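Local coordinates for AA9 family lytic polysaccharide monooxygenase cel61B (Hypocrea jecorina, PDB 2VTC), which oxidatively cleaves cellulose chains as a secreted, copper-dependent lytic polysaccharide monooxygenase that needs a reductant and oxygen or hydrogen peroxide, at residues 36-39 with 40-44; 66-69 with 70-73; 126-129 with 130-133; 214-217 with 218-221. All coordinates share one frame; numbering follows the deposited sequence.

Overall arrangement
From the N terminus the four contacts come in series; each closes one short turn, and none nests in or crosses another. Contact 1 starts helix 38-47 just after strand 31-34 and stands apart, its nearest atoms about 12 Å from contact 3. Contact 2 is the turn before helix 75-78, close to the metal-binding residues. Contact 3 turns the chain into strand 133-143, and contact 4 leads it out of strand 215-216, which pairs with that strand. Contacts 2 and 4 touch through Tyr71 and Tyr221, and contacts 3 and 4 meet where Arg133 reaches Gly214, so loops of the beta-sandwich are tied together beside its larger sheet.

Contact 1 of 4, residues 36-39 with 40-44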
ATOM      1  N   PHE A  36      -4.781  10.579   4.586  1.00 22.63           N
ATOM      2  CA  PHE A  36      -4.070  11.108   5.737  1.00 23.44           C
ATOM      3  C   PHE A  36      -2.859  11.902   5.252  1.00 24.68           C
ATOM      4  O   PHE A  36      -2.058  11.402   4.443  1.00 25.78           O
ATOM      5  CB  PHE A  36      -3.619  10.006   6.703  1.00 22.23           C
ATOM      6  CG  PHE A  36      -2.950  10.531   7.943  1.00 21.87           C
ATOM      7  CD1 PHE A  36      -3.716  10.961   9.045  1.00 21.42           C
ATOM      8  CD2 PHE A  36      -1.566  10.619   8.028  1.00 21.89           C
ATOM      9  CE1 PHE A  36      -3.093  11.438  10.197  1.00 22.36           C
ATOM     10  CE2 PHE A  36      -0.935  11.104   9.177  1.00 24.23           C
ATOM     11  CZ  PHE A  36      -1.721  11.528  10.268  1.00 23.30           C
ATOM     12  N   ILE A  37      -2.728  13.127   5.744  1.00 25.62           N
ATOM     13  CA  ILE A  37      -1.558  13.955   5.437  1.00 26.84           C
ATOM     14  C   ILE A  37      -0.749  14.282   6.689  1.00 28.03           C
ATOM     15  O   ILE A  37      -1.269  14.305   7.805  1.00 27.87           O
ATOM     16  CB  ILE A  37      -1.955  15.250   4.679  1.00 26.93           C
ATOM     17  CG1 ILE A  37      -2.852  16.140   5.559  1.00 26.28           C
ATOM     18  CG2 ILE A  37      -2.621  14.898   3.360  1.00 26.38           C
ATOM     19  CD1 ILE A  37      -3.315  17.447   4.893  1.00 27.18           C
ATOM     20  N   LEU A  38       0.536  14.552   6.504  1.00 28.60           N
ATOM     21  CA  LEU A  38       1.424  14.821   7.624  1.00 30.14           C
ATOM     22  C   LEU A  38       0.979  15.995   8.533  1.00 30.51           C
ATOM     23  O   LEU A  38       1.246  15.970   9.739  1.00 31.50           O
ATOM     24  CB  LEU A  38       2.848  15.054   7.107  1.00 30.43           C
ATOM     25  CG  LEU A  38       3.979  15.031   8.135  1.00 30.19           C
ATOM     26  CD1 LEU A  38       4.013  13.731   8.940  1.00 32.65           C
ATOM     27  CD2 LEU A  38       5.316  15.286   7.407  1.00 31.29           C
ATOM     28  N   ASP A  39       0.322  17.003   7.954  1.00 31.41           N
ATOM     29  CA  ASP A  39      -0.217  18.143   8.723  1.00 32.11           C
ATOM     30  C   ASP A  39      -1.143  17.720   9.867  1.00 31.85           C
ATOM     31  O   ASP A  39      -1.130  18.329  10.943  1.00 32.11           O
ATOM     32  CB  ASP A  39      -0.943  19.136   7.809  1.00 32.85           C
ATOM     33  CG  ASP A  39       0.024  20.011   7.015  1.00 36.89           C
ATOM     34  OD1 ASP A  39       1.243  19.973   7.309  1.00 40.07           O
ATOM     35  OD2 ASP A  39      -0.432  20.729   6.094  1.00 40.90           O
ATOM     36  N   TYR A  40      -1.920  16.667   9.631  1.00 30.97           N
ATOM     37  CA  TYR A  40      -2.826  16.114  10.644  1.00 30.22           C
ATOM     38  C   TYR A  40      -2.096  15.532  11.855  1.00 30.46           C
ATOM     39  O   TYR A  40      -2.620  15.570  12.976  1.00 30.70           O
ATOM     40  CB  TYR A  40      -3.716  15.034  10.037  1.00 29.34           C
ATOM     41  CG  TYR A  40      -4.608  15.453   8.886  1.00 28.11           C
ATOM     42  CD1 TYR A  40      -4.878  16.811   8.601  1.00 26.24           C
ATOM     43  CD2 TYR A  40      -5.231  14.486   8.100  1.00 27.55           C
ATOM     44  CE1 TYR A  40      -5.711  17.164   7.536  1.00 26.68           C
ATOM     45  CE2 TYR A  40      -6.050  14.823   7.047  1.00 27.71           C
ATOM     46  CZ  TYR A  40      -6.302  16.162   6.766  1.00 26.82           C
ATOM     47  OH  TYR A  40      -7.123  16.477   5.709  1.00 29.30           O
ATOM     48  N   TYR A  41      -0.907  14.966  11.644  1.00 30.39           N
ATOM     49  CA  TYR A  41      -0.116  14.471  12.762  1.00 30.67           C
ATOM     50  C   TYR A  41       0.211  15.620  13.707  1.00 31.70           C
ATOM     51  O   TYR A  41       0.167  15.466  14.927  1.00 31.68           O
ATOM     52  CB  TYR A  41       1.177  13.769  12.311  1.00 30.07           C
ATOM     53  CG  TYR A  41       2.137  13.548  13.455  1.00 28.57           C
ATOM     54  CD1 TYR A  41       2.054  12.404  14.245  1.00 27.07           C
ATOM     55  CD2 TYR A  41       3.105  14.509  13.789  1.00 28.27           C
ATOM     56  CE1 TYR A  41       2.901  12.207  15.310  1.00 26.73           C
ATOM     57  CE2 TYR A  41       3.971  14.316  14.868  1.00 26.76           C
ATOM     58  CZ  TYR A  41       3.862  13.170  15.625  1.00 28.53           C
ATOM     59  OH  TYR A  41       4.706  12.941  16.689  1.00 30.02           O
ATOM     60  N   TYR A  42       0.542  16.769  13.124  1.00 33.28           N
ATOM     61  CA  TYR A  42       0.936  17.941  13.907  1.00 33.91           C
ATOM     62  C   TYR A  42      -0.282  18.618  14.542  1.00 34.48           C
ATOM     63  O   TYR A  42      -0.201  19.070  15.688  1.00 35.12           O
ATOM     64  CB  TYR A  42       1.830  18.889  13.082  1.00 33.92           C
ATOM     65  CG  TYR A  42       3.217  18.307  12.871  1.00 33.91           C
ATOM     66  CD1 TYR A  42       4.127  18.235  13.925  1.00 34.10           C
ATOM     67  CD2 TYR A  42       3.610  17.800  11.625  1.00 33.47           C
ATOM     68  CE1 TYR A  42       5.400  17.675  13.757  1.00 34.87           C
ATOM     69  CE2 TYR A  42       4.891  17.245  11.440  1.00 33.96           C
ATOM     70  CZ  TYR A  42       5.777  17.182  12.506  1.00 34.84           C
ATOM     71  OH  TYR A  42       7.041  16.644  12.356  1.00 34.79           O
ATOM     72  N   GLN A  43      -1.405  18.645  13.820  1.00 34.88           N
ATOM     73  CA  GLN A  43      -2.697  19.026  14.404  1.00 35.47           C
ATOM     74  C   GLN A  43      -2.945  18.247  15.691  1.00 35.41           C
ATOM     75  O   GLN A  43      -3.270  18.833  16.729  1.00 35.33           O
ATOM     76  CB  GLN A  43      -3.851  18.757  13.437  1.00 35.95           C
ATOM     77  CG  GLN A  43      -4.188  19.873  12.449  1.00 37.84           C
ATOM     78  CD  GLN A  43      -5.645  19.826  12.005  1.00 39.72           C
ATOM     79  OE1 GLN A  43      -6.564  19.818  12.839  1.00 41.56           O
ATOM     80  NE2 GLN A  43      -5.867  19.807  10.697  1.00 39.93           N
ATOM     81  N   LYS A  44      -2.783  16.926  15.626  1.00 35.25           N
ATOM     82  CA  LYS A  44      -3.036  16.069  16.777  1.00 35.40           C
ATOM     83  C   LYS A  44      -2.083  16.369  17.943  1.00 35.87           C
ATOM     84  O   LYS A  44      -2.505  16.386  19.102  1.00 35.53           O
ATOM     85  CB  LYS A  44      -2.993  14.583  16.393  1.00 35.62           C
ATOM     86  CG  LYS A  44      -3.415  13.666  17.538  1.00 35.97           C
ATOM     87  CD  LYS A  44      -3.410  12.206  17.157  1.00 37.01           C
ATOM     88  CE  LYS A  44      -4.090  11.353  18.223  1.00 38.88           C
ATOM     89  NZ  LYS A  44      -3.206  11.130  19.389  1.00 39.21           N
TER
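Phe36 meets Tyr40 in an offset edge-to-face pair, the tyrosine edge directed at the phenylalanine face, with planes at 77° and centroids 5.9 Å apart. Phe36 CE1 lies 3.7 Å from Tyr40 CB. The Phe36 ring also meets Tyr57, so a large flat apolar residue fits this buried place. Ile37 covers a face of Tyr40: CG1 stands 3.5 Å from the Tyr40 ring centroid, almost on the ring normal, a CH-pi contact. That position follows from chi1 of 64°, which puts CG1 between the backbone N and the carbonyl carbon; the extended chain then carries CD1 on to 3.6 Å from Tyr40 CE1. An aliphatic chain suits a place over a ring face; Ile37 also touches Gln22 and Gln24. The carbonyl of Ile37 accepts Tyr40 N at 3.1 Å, with the donor above the carbonyl plane, as the chain winds into helix 38-47. This is the first turn of a short surface helix, whose start leans through Ile37 and Leu38 on strand 22-28 of the smaller antiparallel sheet, while Tyr41 and Tyr42 lie on Leu61. Leu38 runs alongside Tyr42, pointing the same way, with CG 4.1 Å from Tyr42 CE2, while its O receives only a weak bond from Tyr41 N. Tyr41 CD2 sits over the centre of one face of the Tyr42 ring. Asp39 O takes a nearly straight bond from Gln43 N at 2.9 Å, in the carbonyl plane, and a weak one from Tyr42 N. The Asp39 carboxylate, in the first helical turn, is likely to be favoured by the helix dipole.

Contact 2 of 4, residues 66-69 with 70-73; sequences ISPD and QYTT
Gln70 and Ser67 grip each other through two hydrogen bonds. Ser67 N points almost straight at Gln70 OE1 at 3.0 Å, and Gln70 N returns to Ser67 O at 2.7 Å from above the carbonyl plane. With CG beside its own backbone N (chi1 -61°) and the chain extended beyond, the glutamine is long enough to bring its amide back over the turn. One residue on, Tyr71 N bonds to Pro68 O at 3.1 Å. Gln70 O accepts both Thr73 N and, at 2.9 Å, Thr73 OG1, and water 1 joins Thr72 N to Asp69 O, the latter bond weak. Tyr71 OH is hydrogen-bonded to Asn194 ND2.

This loop of the AA9 fold leads into helix 75-78, with a type I turn spanning Gln70 to Thr73.

The apolar contacts centre on Pro68, whose CA lies over the middle of the Tyr71 ring, 3.3 Å from its centroid, in a CH-pi contact. Pro68 CB and CG run beside the ring toward the hydroxyl, and a proline suits the start of this 3-10 turn. Replacing Tyr71 by an alanine would probably uncover Pro68 and leave Asn194 ND2 without its hydroxyl partner. Ile66 CG2 packs 3.6 Å from Gln70 CB, crossing it at about a right angle.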
ATOM      1  N   ILE A  66       9.661   1.429   5.907  1.00 19.08           N
ATOM      2  CA  ILE A  66       9.834   0.293   6.810  1.00 18.65           C
ATOM      3  C   ILE A  66      10.890  -0.596   6.169  1.00 18.95           C
ATOM      4  O   ILE A  66      10.840  -0.791   4.948  1.00 19.18           O
ATOM      5  CB  ILE A  66       8.469  -0.492   6.982  1.00 18.13           C
ATOM      6  CG1 ILE A  66       7.350   0.471   7.417  1.00 18.84           C
ATOM      7  CG2 ILE A  66       8.592  -1.685   7.910  1.00 17.49           C
ATOM      8  CD1 ILE A  66       7.647   1.248   8.687  1.00 19.13           C
ATOM      9  N   SER A  67      11.840  -1.088   6.966  1.00 19.53           N
ATOM     10  CA  SER A  67      13.003  -1.847   6.454  1.00 19.24           C
ATOM     11  C   SER A  67      12.826  -3.356   6.663  1.00 19.53           C
ATOM     12  O   SER A  67      11.970  -3.785   7.446  1.00 18.55           O
ATOM     13  CB  SER A  67      14.322  -1.348   7.097  1.00 20.20           C
ATOM     14  OG  SER A  67      14.492   0.039   6.856  1.00 22.53           O
ATOM     15  N   PRO A  68      13.574  -4.193   5.921  1.00 18.20           N
ATOM     16  CA  PRO A  68      13.488  -5.639   6.101  1.00 18.09           C
ATOM     17  C   PRO A  68      13.643  -6.141   7.546  1.00 18.76           C
ATOM     18  O   PRO A  68      13.031  -7.158   7.910  1.00 18.05           O
ATOM     19  CB  PRO A  68      14.581  -6.185   5.157  1.00 17.41           C
ATOM     20  CG  PRO A  68      14.644  -5.165   4.096  1.00 18.01           C
ATOM     21  CD  PRO A  68      14.463  -3.832   4.792  1.00 18.41           C
ATOM     22  N   ASP A  69      14.432  -5.433   8.362  1.00 19.90           N
ATOM     23  CA  ASP A  69      14.574  -5.804   9.774  1.00 20.93           C
ATOM     24  C   ASP A  69      13.293  -5.519  10.576  1.00 20.52           C
ATOM     25  O   ASP A  69      13.228  -5.821  11.778  1.00 22.26           O
ATOM     26  CB  ASP A  69      15.819  -5.158  10.436  1.00 21.31           C
ATOM     27  CG  ASP A  69      15.833  -3.629  10.371  1.00 24.91           C
ATOM     28  OD1 ASP A  69      14.852  -2.979   9.964  1.00 27.00           O
ATOM     29  OD2 ASP A  69      16.883  -3.032  10.766  1.00 31.20           O
ATOM     30  N   GLN A  70      12.297  -4.943   9.903  1.00 19.09           N
ATOM     31  CA  GLN A  70      10.984  -4.691  10.513  1.00 18.51           C
ATOM     32  C   GLN A  70       9.862  -5.531   9.869  1.00 18.17           C
ATOM     33  O   GLN A  70       8.689  -5.291  10.141  1.00 17.97           O
ATOM     34  CB  GLN A  70      10.635  -3.223  10.410  1.00 18.88           C
ATOM     35  CG  GLN A  70      11.613  -2.304  11.118  1.00 21.39           C
ATOM     36  CD  GLN A  70      11.276  -0.865  10.887  1.00 22.79           C
ATOM     37  OE1 GLN A  70      11.506  -0.319   9.806  1.00 22.54           O
ATOM     38  NE2 GLN A  70      10.687  -0.225  11.907  1.00 22.26           N
ATOM     39  N   TYR A  71      10.213  -6.490   9.013  1.00 17.57           N
ATOM     40  CA  TYR A  71       9.185  -7.275   8.305  1.00 16.44           C
ATOM     41  C   TYR A  71       8.307  -8.163   9.198  1.00 17.35           C
ATOM     42  O   TYR A  71       7.263  -8.639   8.736  1.00 17.54           O
ATOM     43  CB  TYR A  71       9.795  -8.113   7.170  1.00 17.41           C
ATOM     44  CG  TYR A  71      10.248  -7.373   5.920  1.00 16.02           C
ATOM     45  CD1 TYR A  71       9.891  -6.048   5.643  1.00 14.79           C
ATOM     46  CD2 TYR A  71      11.007  -8.063   4.957  1.00 18.08           C
ATOM     47  CE1 TYR A  71      10.316  -5.399   4.454  1.00 14.51           C
ATOM     48  CE2 TYR A  71      11.414  -7.434   3.786  1.00 16.94           C
ATOM     49  CZ  TYR A  71      11.069  -6.129   3.524  1.00 16.13           C
ATOM     50  OH  TYR A  71      11.468  -5.480   2.373  1.00 16.58           O
ATOM     51  N   THR A  72       8.724  -8.416  10.450  1.00 16.79           N
ATOM     52  CA  THR A  72       7.900  -9.218  11.364  1.00 17.73           C
ATOM     53  C   THR A  72       7.227  -8.380  12.453  1.00 17.49           C
ATOM     54  O   THR A  72       6.679  -8.956  13.388  1.00 19.26           O
ATOM     55  CB  THR A  72       8.699 -10.352  12.042  1.00 17.98           C
ATOM     56  OG1 THR A  72       9.670  -9.789  12.937  1.00 20.33           O
ATOM     57  CG2 THR A  72       9.382 -11.238  10.995  1.00 19.98           C
ATOM     58  N   THR A  73       7.297  -7.056  12.322  1.00 17.52           N
ATOM     59  CA  THR A  73       6.810  -6.112  13.352  1.00 17.86           C
ATOM     60  C   THR A  73       5.486  -5.484  12.948  1.00 18.32           C
ATOM     61  O   THR A  73       5.137  -5.463  11.769  1.00 18.15           O
ATOM     62  CB  THR A  73       7.841  -4.965  13.637  1.00 18.59           C
ATOM     63  OG1 THR A  73       7.821  -3.998  12.578  1.00 18.52           O
ATOM     64  CG2 THR A  73       9.267  -5.521  13.860  1.00 19.55           C
TER
HETATM   65  O   HOH W   1      11.347  -8.067  11.668  1.00 22.27           O

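Contact 3 of 4, residues 126-129 with 130-133; sequences TVNK and NNLR
A short 3-10 turn at the entrance to strand 133-143 brings Asn128 and Lys129 against Asn131 and Leu132. Two backbone hydrogen bonds, each spanning three residues, make the turn. Asn131 N donates to Asn128 O at 3.0 Å, and Leu132 N donates to Lys129 O at 3.2 Å; in both the donor stands well above the carbonyl plane, in keeping with the tight winding of a 3-10 turn. Lys129 O also lies under the Leu132 side chain, whose CB approaches it to 3.4 Å. Water 2 gives a firm bond to Leu132 O at 2.7 Å and a long, weak one to Lys129 O, bridging the end of the turn.

The side chains divide by polarity. Leu132, with CG beside its backbone N (chi1 -68°), sends CD2 to meet Val127 CG2 at 3.9 Å, the two chains crossing at about a right angle; a leucine suits this buried end of the turn, and a compact valine fits against it. Lys129 and Asn130 run side by side the same way, with Lys129 CG 3.8 Å from Asn130 ND2. The lysine side chain packs on Trp56 and Val77, while its extended form takes NZ to a hydrogen bond with Ala82 O. The asparagines occupy exposed positions, where polar groups can face solvent.

Val127 packs on Pro84 and Cys120 in neighbouring loops, Lys129 and Asn130 both touch helix 75-78 at Val77, and beyond the turn Arg133, where the chain enters strand 133-143, reaches Gly214 O just before strand 215-216.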
ATOM      1  N   THR A 126     -12.243   0.545  13.818  1.00 19.96           N
ATOM      2  CA  THR A 126     -11.879   0.066  15.148  1.00 20.29           C
ATOM      3  C   THR A 126     -11.189  -1.297  15.122  1.00 20.25           C
ATOM      4  O   THR A 126     -11.051  -1.946  16.143  1.00 21.35           O
ATOM      5  CB  THR A 126     -13.132   0.005  16.071  1.00 21.04           C
ATOM      6  OG1 THR A 126     -14.134  -0.762  15.414  1.00 21.56           O
ATOM      7  CG2 THR A 126     -13.672   1.405  16.345  1.00 21.99           C
ATOM      8  N   VAL A 127     -10.731  -1.727  13.940  1.00 20.17           N
ATOM      9  CA  VAL A 127     -10.129  -3.041  13.771  1.00 19.98           C
ATOM     10  C   VAL A 127      -8.771  -3.129  14.496  1.00 19.43           C
ATOM     11  O   VAL A 127      -8.080  -2.105  14.683  1.00 20.84           O
ATOM     12  CB  VAL A 127      -9.990  -3.360  12.239  1.00 20.17           C
ATOM     13  CG1 VAL A 127      -8.797  -2.616  11.637  1.00 19.26           C
ATOM     14  CG2 VAL A 127      -9.908  -4.835  11.962  1.00 21.98           C
ATOM     15  N   ASN A 128      -8.419  -4.345  14.917  1.00 19.50           N
ATOM     16  CA  ASN A 128      -7.081  -4.658  15.394  1.00 19.14           C
ATOM     17  C   ASN A 128      -6.235  -4.979  14.153  1.00 18.30           C
ATOM     18  O   ASN A 128      -6.415  -6.033  13.530  1.00 17.30           O
ATOM     19  CB  ASN A 128      -7.136  -5.864  16.345  1.00 19.96           C
ATOM     20  CG  ASN A 128      -5.779  -6.250  16.937  1.00 21.66           C
ATOM     21  OD1 ASN A 128      -5.731  -7.047  17.896  1.00 25.72           O
ATOM     22  ND2 ASN A 128      -4.681  -5.729  16.382  1.00 17.44           N
ATOM     23  N   LYS A 129      -5.341  -4.049  13.773  1.00 17.12           N
ATOM     24  CA  LYS A 129      -4.556  -4.227  12.533  1.00 16.96           C
ATOM     25  C   LYS A 129      -3.755  -5.532  12.489  1.00 16.37           C
ATOM     26  O   LYS A 129      -3.520  -6.098  11.419  1.00 16.03           O
ATOM     27  CB  LYS A 129      -3.623  -3.023  12.311  1.00 15.97           C
ATOM     28  CG  LYS A 129      -2.429  -2.926  13.256  1.00 16.33           C
ATOM     29  CD  LYS A 129      -1.696  -1.592  12.994  1.00 15.93           C
ATOM     30  CE  LYS A 129      -0.455  -1.512  13.847  1.00 17.37           C
ATOM     31  NZ  LYS A 129       0.257  -0.226  13.595  1.00 16.87           N
ATOM     32  N   ASN A 130      -3.344  -6.018  13.658  1.00 15.93           N
ATOM     33  CA  ASN A 130      -2.498  -7.203  13.727  1.00 17.54           C
ATOM     34  C   ASN A 130      -3.232  -8.505  13.361  1.00 17.51           C
ATOM     35  O   ASN A 130      -2.598  -9.540  13.093  1.00 19.02           O
ATOM     36  CB  ASN A 130      -1.843  -7.275  15.110  1.00 17.46           C
ATOM     37  CG  ASN A 130      -1.009  -6.035  15.418  1.00 18.57           C
ATOM     38  OD1 ASN A 130      -1.173  -5.395  16.474  1.00 24.12           O
ATOM     39  ND2 ASN A 130      -0.136  -5.673  14.495  1.00 18.95           N
ATOM     40  N   ASN A 131      -4.564  -8.441  13.330  1.00 17.45           N
ATOM     41  CA  ASN A 131      -5.366  -9.608  12.943  1.00 17.87           C
ATOM     42  C   ASN A 131      -5.792  -9.590  11.485  1.00 17.06           C
ATOM     43  O   ASN A 131      -6.455 -10.516  11.011  1.00 17.69           O
ATOM     44  CB  ASN A 131      -6.601  -9.734  13.848  1.00 18.76           C
ATOM     45  CG  ASN A 131      -6.241 -10.056  15.269  1.00 19.98           C
ATOM     46  OD1 ASN A 131      -5.161 -10.576  15.551  1.00 23.27           O
ATOM     47  ND2 ASN A 131      -7.143  -9.745  16.181  1.00 25.37           N
ATOM     48  N   LEU A 132      -5.414  -8.531  10.765  1.00 16.29           N
ATOM     49  CA  LEU A 132      -5.754  -8.430   9.341  1.00 15.44           C
ATOM     50  C   LEU A 132      -4.956  -9.446   8.522  1.00 15.49           C
ATOM     51  O   LEU A 132      -3.779  -9.694   8.798  1.00 15.18           O
ATOM     52  CB  LEU A 132      -5.523  -7.011   8.822  1.00 15.86           C
ATOM     53  CG  LEU A 132      -6.462  -5.931   9.370  1.00 15.45           C
ATOM     54  CD1 LEU A 132      -6.013  -4.549   8.927  1.00 17.65           C
ATOM     55  CD2 LEU A 132      -7.926  -6.193   8.935  1.00 17.23           C
ATOM     56  N   ARG A 133      -5.619 -10.042   7.532  1.00 15.58           N
ATOM     57  CA  ARG A 133      -4.982 -11.034   6.643  1.00 15.93           C
ATOM     58  C   ARG A 133      -5.123 -10.559   5.210  1.00 15.73           C
ATOM     59  O   ARG A 133      -6.212 -10.262   4.750  1.00 15.60           O
ATOM     60  CB  ARG A 133      -5.578 -12.448   6.826  1.00 16.82           C
ATOM     61  CG  ARG A 133      -5.557 -12.956   8.289  1.00 18.14           C
ATOM     62  CD  ARG A 133      -6.160 -14.374   8.445  1.00 18.32           C
ATOM     63  NE  ARG A 133      -5.407 -15.304   7.615  1.00 19.28           N
ATOM     64  CZ  ARG A 133      -4.343 -15.990   8.033  1.00 20.96           C
ATOM     65  NH1 ARG A 133      -3.963 -15.923   9.303  1.00 20.68           N
ATOM     66  NH2 ARG A 133      -3.687 -16.769   7.185  1.00 22.79           N
TER
HETATM   67  O   HOH W   2      -1.730  -8.043   9.160  1.00 18.20           O

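Contact 4 of 4, residues 214-217 with 218-221; sequences GTPA and TQLY
Leu220 extends one branch to each of two partners across the turn. Leu220 CD2 lies 4.0 Å from Thr215 CG2, and Leu220 CD1 lies 4.1 Å from Ala217 CB, with CG placed beside the backbone N by chi1 of -65°. The leucine thus straddles the start of the turn, and Thr215, whose CG2 is anti to its own N, with OG1 beside that N and anti to the carbonyl carbon, offers it a methyl rather than a hydroxyl. The same methyl touches Gln219 CB at 3.9 Å. Gln219 itself slants across the Pro216 ring: its extended chain sets the amide against the proline methylenes, with OE1 3.7 Å from Pro216 CD. The compact, puckered ring gives an apolar surface to a long exposed side chain.

These residues form a 3-10 turn where the chain leaves strand 215-216, a weakly bonded edge strand that pairs with strand 133-143 in the larger sheet of the AA9 beta-sandwich. Gln219 N bonds to Pro216 O at 2.9 Å and Leu220 N to Ala217 O at 3.2 Å, both donors standing above the carbonyl plane. The small Ala217 suits its buried place, where it also touches Ile76, Val77 and Trp134. Leu220 touches Tyr116 of strand 113-119; changing it to an alanine would probably leave the methyls of Thr215 and Ala217 without their shared partner and open a gap next to Tyr116. Leu220 CB also lies over the centre of the Tyr221 ring, whose hydroxyl bonds to Glu179 and Tyr116. Water 3 accepts from Tyr221 N at 3.0 Å.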
ATOM      1  N   GLY A 214      -5.741 -15.589   2.916  1.00 21.13           N
ATOM      2  CA  GLY A 214      -4.707 -14.540   2.839  1.00 20.07           C
ATOM      3  C   GLY A 214      -3.555 -14.761   3.814  1.00 19.61           C
ATOM      4  O   GLY A 214      -3.376 -15.867   4.357  1.00 19.73           O
ATOM      5  N   THR A 215      -2.789 -13.690   4.058  1.00 17.68           N
ATOM      6  CA  THR A 215      -1.481 -13.756   4.722  1.00 17.71           C
ATOM      7  C   THR A 215      -1.315 -12.592   5.726  1.00 16.75           C
ATOM      8  O   THR A 215      -1.537 -11.438   5.365  1.00 17.11           O
ATOM      9  CB  THR A 215      -0.352 -13.618   3.609  1.00 17.32           C
ATOM     10  OG1 THR A 215      -0.581 -14.586   2.578  1.00 19.38           O
ATOM     11  CG2 THR A 215       1.038 -13.808   4.203  1.00 19.07           C
ATOM     12  N   PRO A 216      -0.924 -12.886   6.989  1.00 17.39           N
ATOM     13  CA  PRO A 216      -0.608 -11.798   7.933  1.00 17.39           C
ATOM     14  C   PRO A 216       0.484 -10.890   7.343  1.00 17.19           C
ATOM     15  O   PRO A 216       1.376 -11.406   6.660  1.00 16.66           O
ATOM     16  CB  PRO A 216      -0.068 -12.548   9.157  1.00 17.49           C
ATOM     17  CG  PRO A 216      -0.741 -13.917   9.084  1.00 17.91           C
ATOM     18  CD  PRO A 216      -0.726 -14.219   7.595  1.00 16.96           C
ATOM     19  N   ALA A 217       0.414  -9.578   7.577  1.00 16.91           N
ATOM     20  CA  ALA A 217       1.417  -8.675   6.940  1.00 17.19           C
ATOM     21  C   ALA A 217       2.836  -9.047   7.341  1.00 17.82           C
ATOM     22  O   ALA A 217       3.780  -8.847   6.557  1.00 18.13           O
ATOM     23  CB  ALA A 217       1.129  -7.202   7.219  1.00 17.27           C
ATOM     24  N   THR A 218       2.980  -9.598   8.551  1.00 17.68           N
ATOM     25  CA  THR A 218       4.279  -9.972   9.125  1.00 18.66           C
ATOM     26  C   THR A 218       4.865 -11.247   8.490  1.00 18.25           C
ATOM     27  O   THR A 218       5.981 -11.658   8.820  1.00 19.18           O
ATOM     28  CB  THR A 218       4.171 -10.122  10.655  1.00 19.65           C
ATOM     29  OG1 THR A 218       3.130 -11.060  10.959  1.00 21.65           O
ATOM     30  CG2 THR A 218       3.846  -8.784  11.283  1.00 18.35           C
ATOM     31  N   GLN A 219       4.116 -11.848   7.569  1.00 18.59           N
ATOM     32  CA  GLN A 219       4.552 -13.024   6.818  1.00 19.33           C
ATOM     33  C   GLN A 219       4.672 -12.747   5.304  1.00 18.62           C
ATOM     34  O   GLN A 219       4.942 -13.663   4.532  1.00 19.08           O
ATOM     35  CB  GLN A 219       3.608 -14.211   7.083  1.00 19.76           C
ATOM     36  CG  GLN A 219       3.722 -14.797   8.491  1.00 22.05           C
ATOM     37  CD  GLN A 219       2.660 -15.875   8.789  1.00 23.33           C
ATOM     38  OE1 GLN A 219       2.133 -16.533   7.882  1.00 31.61           O
ATOM     39  NE2 GLN A 219       2.347 -16.049  10.064  1.00 30.38           N
ATOM     40  N   LEU A 220       4.496 -11.491   4.896  1.00 16.68           N
ATOM     41  CA  LEU A 220       4.541 -11.161   3.457  1.00 16.66           C
ATOM     42  C   LEU A 220       5.927 -11.335   2.861  1.00 17.54           C
ATOM     43  O   LEU A 220       6.062 -11.902   1.764  1.00 17.58           O
ATOM     44  CB  LEU A 220       4.046  -9.747   3.167  1.00 17.01           C
ATOM     45  CG  LEU A 220       2.578  -9.465   3.473  1.00 15.18           C
ATOM     46  CD1 LEU A 220       2.340  -7.983   3.370  1.00 16.33           C
ATOM     47  CD2 LEU A 220       1.599 -10.224   2.543  1.00 16.18           C
ATOM     48  N   TYR A 221       6.941 -10.863   3.594  1.00 17.70           N
ATOM     49  CA  TYR A 221       8.311 -10.743   3.063  1.00 17.45           C
ATOM     50  C   TYR A 221       9.385 -11.161   4.071  1.00 18.83           C
ATOM     51  O   TYR A 221       9.222 -10.958   5.282  1.00 18.66           O
ATOM     52  CB  TYR A 221       8.625  -9.287   2.724  1.00 16.93           C
ATOM     53  CG  TYR A 221       7.569  -8.551   1.958  1.00 16.06           C
ATOM     54  CD1 TYR A 221       7.196  -8.983   0.688  1.00 15.43           C
ATOM     55  CD2 TYR A 221       6.957  -7.397   2.493  1.00 14.57           C
ATOM     56  CE1 TYR A 221       6.217  -8.307  -0.028  1.00 16.38           C
ATOM     57  CE2 TYR A 221       5.987  -6.699   1.778  1.00 13.18           C
ATOM     58  CZ  TYR A 221       5.623  -7.174   0.506  1.00 14.32           C
ATOM     59  OH  TYR A 221       4.677  -6.508  -0.234  1.00 14.62           O
TER
HETATM   60  O   HOH W   3       6.450  -9.109   5.975  1.00 16.38           O